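Local coordinates for choline binding protein PCPA (Streptococcus pneumoniae, PDB 4CP6), which is a choline-binding surface protein and vaccine antigen of the pneumococcus, its leucine-rich repeats probably serving in adhesion to host cells, at residues H180-L186 against S203-T209; S262-N268 against T285-A291. All coordinates share one frame; numbering follows the deposited sequence. Where two conformers were deposited one is given.

Interaction 1: H180-L186 against S203-T209; sequences HEAFANL and SNLFRLT
Phe183 and Phe206 project the same way from adjacent coils, their planes inclined by 26° and offset, with little ring-over-ring contact; CD2 of Phe183 approaches CE1 of Phe206 to 3.7 Å. Leu205 lies alongside, its CD1 3.8 Å from the same Phe183 CD2 and near Ala182 CB. Leu192 of strand 191-194 touches both phenylalanines. This is the layering of a BspA-type leucine-rich repeat solenoid, where equivalent loops stack and bond to one another along the solenoid axis: Glu181 N, Phe183 N and Asn185 N donate to the carbonyls of Ser203, Leu205 and Arg207. Thr209 OG1 donates a hydrogen bond to Phe183 O (2.8 Å), on a lone pair in the carbonyl plane, and accepts one from Leu186 N, nearly straight at 168°. Arg207 holds CG anti to the backbone N (chi1 178°) and stays extended to NE, which carries its guanidinium past Glu181, whose OE2 lies 3.3 Å from Arg207 CD and well out of the guanidinium plane. Arg207 NE is taken by Tyr263 OH of loop 262-268. Water takes a weak bond from Arg207 NH1 and donates to Glu181 OE1 at 2.6 Å, while Asn185 ND2, also bound to Ser159, donates to it.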
loop_
_atom_site.group_PDB
_atom_site.type_symbol
_atom_site.label_atom_id
_atom_site.label_comp_id
_atom_site.label_asym_id
_atom_site.label_seq_id
_atom_site.Cartn_x
_atom_site.Cartn_y
_atom_site.Cartn_z
ATOM N N HIS A 180 0.316 0.516 -8.097
ATOM C CA HIS A 180 0.495 1.145 -6.794
ATOM C C HIS A 180 -0.783 1.052 -5.958
ATOM O O HIS A 180 -1.869 1.425 -6.412
ATOM C CB HIS A 180 0.839 2.630 -7.063
ATOM C CG HIS A 180 1.110 3.537 -5.894
ATOM N ND1 HIS A 180 0.225 4.546 -5.533
ATOM C CD2 HIS A 180 2.231 3.651 -5.145
ATOM C CE1 HIS A 180 0.828 5.216 -4.548
ATOM N NE2 HIS A 180 2.041 4.725 -4.294
ATOM N N GLU A 181 -0.656 0.572 -4.711
ATOM C CA GLU A 181 -1.743 0.547 -3.724
ATOM C C GLU A 181 -3.006 -0.155 -4.189
ATOM O O GLU A 181 -4.073 0.083 -3.605
ATOM C CB GLU A 181 -2.072 1.978 -3.240
ATOM C CG GLU A 181 -0.843 2.629 -2.605
ATOM C CD GLU A 181 -1.036 3.922 -1.852
ATOM O OE1 GLU A 181 -2.194 4.223 -1.500
ATOM O OE2 GLU A 181 -0.018 4.551 -1.483
ATOM N N ALA A 182 -2.896 -1.092 -5.137
ATOM C CA ALA A 182 -4.128 -1.753 -5.615
ATOM C C ALA A 182 -4.869 -2.504 -4.521
ATOM O O ALA A 182 -6.097 -2.626 -4.601
ATOM C CB ALA A 182 -3.829 -2.677 -6.771
ATOM N N PHE A 183 -4.124 -3.026 -3.527
ATOM C CA PHE A 183 -4.705 -3.833 -2.448
ATOM C C PHE A 183 -4.454 -3.180 -1.103
ATOM O O PHE A 183 -4.206 -3.873 -0.102
ATOM C CB PHE A 183 -4.096 -5.260 -2.486
ATOM C CG PHE A 183 -4.230 -5.971 -3.816
ATOM C CD1 PHE A 183 -5.449 -6.011 -4.485
ATOM C CD2 PHE A 183 -3.136 -6.610 -4.394
ATOM C CE1 PHE A 183 -5.555 -6.631 -5.744
ATOM C CE2 PHE A 183 -3.263 -7.275 -5.623
ATOM C CZ PHE A 183 -4.460 -7.263 -6.292
ATOM N N ALA A 184 -4.543 -1.839 -1.082
ATOM C CA ALA A 184 -4.296 -1.049 0.118
ATOM C C ALA A 184 -5.575 -0.884 0.954
ATOM O O ALA A 184 -6.702 -1.007 0.445
ATOM C CB ALA A 184 -3.785 0.322 -0.303
ATOM N N ASN A 185 -5.394 -0.602 2.256
ATOM C CA ASN A 185 -6.512 -0.306 3.175
ATOM C C ASN A 185 -7.542 -1.407 3.261
ATOM O O ASN A 185 -8.754 -1.111 3.417
ATOM C CB ASN A 185 -7.206 1.034 2.801
ATOM C CG ASN A 185 -6.227 2.169 2.754
ATOM O OD1 ASN A 185 -5.778 2.644 3.801
ATOM N ND2 ASN A 185 -5.830 2.576 1.535
ATOM N N LEU A 186 -7.093 -2.669 3.160
ATOM C CA LEU A 186 -8.016 -3.785 3.276
ATOM C C LEU A 186 -8.078 -4.309 4.699
ATOM O O LEU A 186 -7.093 -4.231 5.426
ATOM C CB LEU A 186 -7.659 -4.916 2.330
ATOM C CG LEU A 186 -7.526 -4.542 0.835
ATOM C CD1 LEU A 186 -7.114 -5.767 -0.029
ATOM C CD2 LEU A 186 -8.776 -3.876 0.268
ATOM N N SER A 203 4.340 0.197 -6.151
ATOM C CA SER A 203 4.748 0.361 -4.749
ATOM C C SER A 203 3.550 0.386 -3.800
ATOM O O SER A 203 2.401 0.656 -4.188
ATOM C CB SER A 203 5.557 1.643 -4.579
ATOM O OG SER A 203 4.728 2.715 -4.967
ATOM N N ASN A 204 3.824 0.081 -2.515
ATOM C CA ASN A 204 2.840 0.157 -1.430
ATOM C C ASN A 204 1.593 -0.614 -1.757
ATOM O O ASN A 204 0.481 -0.177 -1.456
ATOM C CB ASN A 204 2.522 1.628 -1.120
ATOM C CG ASN A 204 3.776 2.382 -0.809
ATOM O OD1 ASN A 204 4.782 1.758 -0.427
ATOM N ND2 ASN A 204 3.705 3.687 -0.911
ATOM N N LEU A 205 1.783 -1.793 -2.359
ATOM C CA LEU A 205 0.663 -2.580 -2.848
ATOM C C LEU A 205 -0.366 -2.892 -1.791
ATOM O O LEU A 205 -1.557 -2.957 -2.108
ATOM C CB LEU A 205 1.202 -3.881 -3.466
ATOM C CG LEU A 205 0.234 -4.781 -4.169
ATOM C CD1 LEU A 205 -0.516 -4.061 -5.290
ATOM C CD2 LEU A 205 0.964 -5.975 -4.775
ATOM N N PHE A 206 0.108 -3.105 -0.555
ATOM C CA PHE A 206 -0.740 -3.487 0.559
ATOM C C PHE A 206 -0.770 -2.395 1.639
ATOM O O PHE A 206 -1.039 -2.698 2.802
ATOM C CB PHE A 206 -0.218 -4.801 1.142
ATOM C CG PHE A 206 -0.159 -5.899 0.102
ATOM C CD1 PHE A 206 -1.319 -6.507 -0.351
ATOM C CD2 PHE A 206 1.060 -6.353 -0.393
ATOM C CE1 PHE A 206 -1.269 -7.520 -1.318
ATOM C CE2 PHE A 206 1.107 -7.375 -1.359
ATOM C CZ PHE A 206 -0.062 -7.964 -1.788
ATOM N N ARG A 207 -0.505 -1.134 1.277
ATOM C CA ARG A 207 -0.409 -0.059 2.260
ATOM C C ARG A 207 -1.590 -0.050 3.216
ATOM O O ARG A 207 -2.716 -0.014 2.768
ATOM C CB ARG A 207 -0.296 1.287 1.539
ATOM C CG ARG A 207 -0.245 2.487 2.500
ATOM C CD ARG A 207 -0.118 3.829 1.766
ATOM N NE ARG A 207 -0.205 4.940 2.723
ATOM C CZ ARG A 207 -1.331 5.477 3.193
ATOM N NH1 ARG A 207 -2.507 5.029 2.788
ATOM N NH2 ARG A 207 -1.284 6.448 4.090
ATOM N N LEU A 208 -1.329 -0.059 4.536
ATOM C CA LEU A 208 -2.344 0.020 5.598
ATOM C C LEU A 208 -3.294 -1.165 5.647
ATOM O O LEU A 208 -4.226 -1.169 6.466
ATOM C CB LEU A 208 -3.127 1.345 5.533
ATOM C CG LEU A 208 -2.358 2.681 5.702
ATOM C CD1 LEU A 208 -3.324 3.829 5.996
ATOM C CD2 LEU A 208 -1.321 2.657 6.772
ATOM N N THR A 209 -3.029 -2.218 4.861
ATOM C CA THR A 209 -3.829 -3.435 4.966
ATOM C C THR A 209 -3.480 -4.179 6.282
ATOM O O THR A 209 -2.321 -4.206 6.694
ATOM C CB THR A 209 -3.641 -4.266 3.706
ATOM O OG1 THR A 209 -4.357 -3.558 2.694
ATOM C CG2 THR A 209 -4.232 -5.683 3.830
HETATM O O HOH W 1 -3.750 4.331 0.555
HETATM O O HOH W 2 -5.406 5.420 3.854
HETATM O O HOH W 3 -6.881 -1.233 6.503
#

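Interaction 2: S262-N268 against T285-A291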
loop_
_atom_site.group_PDB
_atom_site.type_symbol
_atom_site.label_atom_id
_atom_site.label_comp_id
_atom_site.label_asym_id
_atom_site.label_seq_id
_atom_site.Cartn_x
_atom_site.Cartn_y
_atom_site.Cartn_z
ATOM N N SER A 262 9.185 -0.018 0.798
ATOM C CA SER A 262 8.343 0.865 1.569
ATOM C C SER A 262 7.100 0.097 2.037
ATOM O O SER A 262 6.562 -0.744 1.286
ATOM C CB SER A 262 7.944 2.070 0.732
ATOM O OG SER A 262 7.415 1.718 -0.535
ATOM N N TYR A 263 6.659 0.365 3.289
ATOM C CA TYR A 263 5.481 -0.260 3.912
ATOM C C TYR A 263 5.594 -1.795 4.043
ATOM O O TYR A 263 4.582 -2.459 4.345
ATOM C CB TYR A 263 4.207 0.110 3.115
ATOM C CG TYR A 263 3.787 1.550 3.322
ATOM C CD1 TYR A 263 4.276 2.570 2.505
ATOM C CD2 TYR A 263 2.919 1.899 4.353
ATOM C CE1 TYR A 263 3.879 3.889 2.688
ATOM C CE2 TYR A 263 2.510 3.216 4.539
ATOM C CZ TYR A 263 3.008 4.207 3.715
ATOM O OH TYR A 263 2.557 5.508 3.919
ATOM N N SER A 264 6.812 -2.350 3.918
ATOM C CA SER A 264 6.930 -3.809 3.927
ATOM C C SER A 264 6.505 -4.521 5.208
ATOM O O SER A 264 6.113 -5.692 5.108
ATOM C CB SER A 264 8.329 -4.261 3.548
ATOM O OG SER A 264 9.319 -3.578 4.308
ATOM N N PHE A 265 6.620 -3.895 6.395
ATOM C CA PHE A 265 6.164 -4.497 7.671
ATOM C C PHE A 265 5.112 -3.588 8.283
ATOM O O PHE A 265 4.899 -3.607 9.503
ATOM C CB PHE A 265 7.327 -4.710 8.686
ATOM C CG PHE A 265 8.337 -5.751 8.285
ATOM C CD1 PHE A 265 9.267 -5.493 7.278
ATOM C CD2 PHE A 265 8.380 -6.988 8.931
ATOM C CE1 PHE A 265 10.246 -6.445 6.944
ATOM C CE2 PHE A 265 9.362 -7.930 8.602
ATOM C CZ PHE A 265 10.267 -7.669 7.591
ATOM N N ASN A 266 4.412 -2.811 7.458
ATOM C CA ASN A 266 3.383 -1.924 7.963
ATOM C C ASN A 266 2.274 -2.718 8.661
ATOM O O ASN A 266 1.845 -3.749 8.150
ATOM C CB ASN A 266 2.805 -1.113 6.810
ATOM C CG ASN A 266 1.822 -0.067 7.203
ATOM O OD1 ASN A 266 2.046 0.728 8.165
ATOM N ND2 ASN A 266 0.815 0.063 6.421
ATOM N N LYS A 267 1.772 -2.184 9.777
ATOM C CA LYS A 267 0.658 -2.754 10.565
ATOM C C LYS A 267 0.981 -4.113 11.158
ATOM O O LYS A 267 0.062 -4.817 11.567
ATOM C CB LYS A 267 -0.638 -2.842 9.714
ATOM C CG LYS A 267 -1.144 -1.501 9.148
ATOM C CD LYS A 267 -1.614 -0.616 10.325
ATOM C CE LYS A 267 -2.133 0.741 9.977
ATOM N NZ LYS A 267 -2.446 1.465 11.244
ATOM N N ASN A 268 2.241 -4.489 11.209
ATOM C CA ASN A 268 2.609 -5.804 11.688
ATOM C C ASN A 268 2.070 -6.050 13.095
ATOM O O ASN A 268 2.323 -5.257 14.004
ATOM C CB ASN A 268 4.104 -5.940 11.643
ATOM C CG ASN A 268 4.521 -7.346 11.947
ATOM O OD1 ASN A 268 4.555 -7.740 13.111
ATOM N ND2 ASN A 268 4.668 -8.163 10.908
ATOM N N THR A 285 10.497 3.732 3.170
ATOM C CA THR A 285 9.628 4.607 3.952
ATOM C C THR A 285 8.490 3.796 4.607
ATOM O O THR A 285 7.926 2.879 3.997
ATOM C CB THR A 285 9.178 5.819 3.104
ATOM O OG1 THR A 285 8.519 6.766 3.942
ATOM C CG2 THR A 285 8.216 5.426 1.995
ATOM N N PHE A 286 8.138 4.134 5.872
ATOM C CA PHE A 286 7.101 3.444 6.633
ATOM C C PHE A 286 7.361 1.945 6.764
ATOM O O PHE A 286 6.412 1.189 7.035
ATOM C CB PHE A 286 5.715 3.701 6.026
ATOM C CG PHE A 286 5.180 5.106 6.161
ATOM C CD1 PHE A 286 5.589 6.105 5.287
ATOM C CD2 PHE A 286 4.229 5.412 7.129
ATOM C CE1 PHE A 286 5.081 7.399 5.401
ATOM C CE2 PHE A 286 3.729 6.709 7.248
ATOM C CZ PHE A 286 4.165 7.689 6.389
ATOM N N ALA A 287 8.626 1.478 6.595
ATOM C CA ALA A 287 8.818 0.029 6.617
ATOM C C ALA A 287 8.244 -0.632 7.861
ATOM O O ALA A 287 7.634 -1.695 7.729
ATOM C CB ALA A 287 10.285 -0.326 6.479
ATOM N N PHE A 288 8.455 -0.050 9.060
ATOM C CA PHE A 288 7.968 -0.662 10.298
ATOM C C PHE A 288 6.859 0.145 10.912
ATOM O O PHE A 288 6.568 -0.027 12.111
ATOM C CB PHE A 288 9.113 -0.914 11.303
ATOM C CG PHE A 288 10.357 -1.502 10.694
ATOM C CD1 PHE A 288 10.348 -2.785 10.157
ATOM C CD2 PHE A 288 11.533 -0.766 10.634
ATOM C CE1 PHE A 288 11.499 -3.313 9.566
ATOM C CE2 PHE A 288 12.683 -1.300 10.045
ATOM C CZ PHE A 288 12.634 -2.557 9.489
ATOM N N ALA A 289 6.194 1.006 10.128
ATOM C CA ALA A 289 5.137 1.830 10.680
ATOM C C ALA A 289 4.022 0.980 11.279
ATOM O O ALA A 289 3.490 0.093 10.626
ATOM C CB ALA A 289 4.583 2.793 9.630
ATOM N N ASP A 290 3.684 1.233 12.537
ATOM C CA ASP A 290 2.626 0.492 13.247
ATOM C C ASP A 290 2.928 -1.020 13.354
ATOM O O ASP A 290 1.985 -1.829 13.453
ATOM C CB ASP A 290 1.231 0.786 12.689
ATOM C CG ASP A 290 0.812 2.243 12.832
ATOM O OD1 ASP A 290 1.319 2.927 13.759
ATOM O OD2 ASP A 290 -0.040 2.694 12.029
ATOM N N ALA A 291 4.223 -1.402 13.407
ATOM C CA ALA A 291 4.594 -2.789 13.749
ATOM C C ALA A 291 4.582 -2.730 15.275
ATOM O O ALA A 291 5.573 -2.322 15.924
ATOM C CB ALA A 291 5.975 -3.135 13.223
#
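Tyr263 and Phe286 lie side by side with ring planes only 6° apart, near parallel but displaced, so that each ring is covered by an atom next to the partner's ring. Phe286 CB sits over the middle of the Tyr263 ring, 3.5 Å from its centroid in a CH-pi contact, while the Tyr263 hydroxyl lies over the face of the Phe286 ring, OH to CD1 being 3.4 Å. Both residues carry CG opposite the carbonyl carbon, which gives the two rings a common heading. The Tyr263 OH is also held by Arg207 NE. On the buried side, Phe265 packs its CD1 3.9 Å from Phe288 CE1 with the planes inclined at 51°, and Leu260 of strand 259-260 touches both rings. Backbone bonds run the length of the contact, from Tyr263 N to Thr285 O and Phe265 N to Ala287 O, and on to Lys267 N to Ala289 O at 3.0 Å. The outer side carries the tyrosine pair, with Phe286 partly exposed, and a looser join: Lys267, bent at chi2 (-67°), makes a salt bridge of 2.8 Å from NZ to Asp290 OD2, met from above the carboxylate plane. Paired type I and type II turns at equivalent positions, with Phe265 and Phe288 turned inward, mark successive coils of a BspA-type leucine-rich repeat solenoid.

Both interactions stack equivalent loops of neighbouring coils, and each hands three backbone N-H groups from the earlier loop to carbonyls of the later one beside an inward phenylalanine pair. Their outer sides differ. In 180-186 with 203-209 the charged and amide groups are joined through water, whereas 262-268 with 285-291 has a parallel aromatic pair and a direct salt bridge, and is the more buried of the two. The centres lie about 12 Å apart and the contacts meet directly: Asn204 OD1 probably hydrogen-bonds Ser262 OG at 2.6 Å, and Arg207 NE probably donates to Tyr263 OH at 3.1 Å, so polar side chains join segments 203-209 and 262-268.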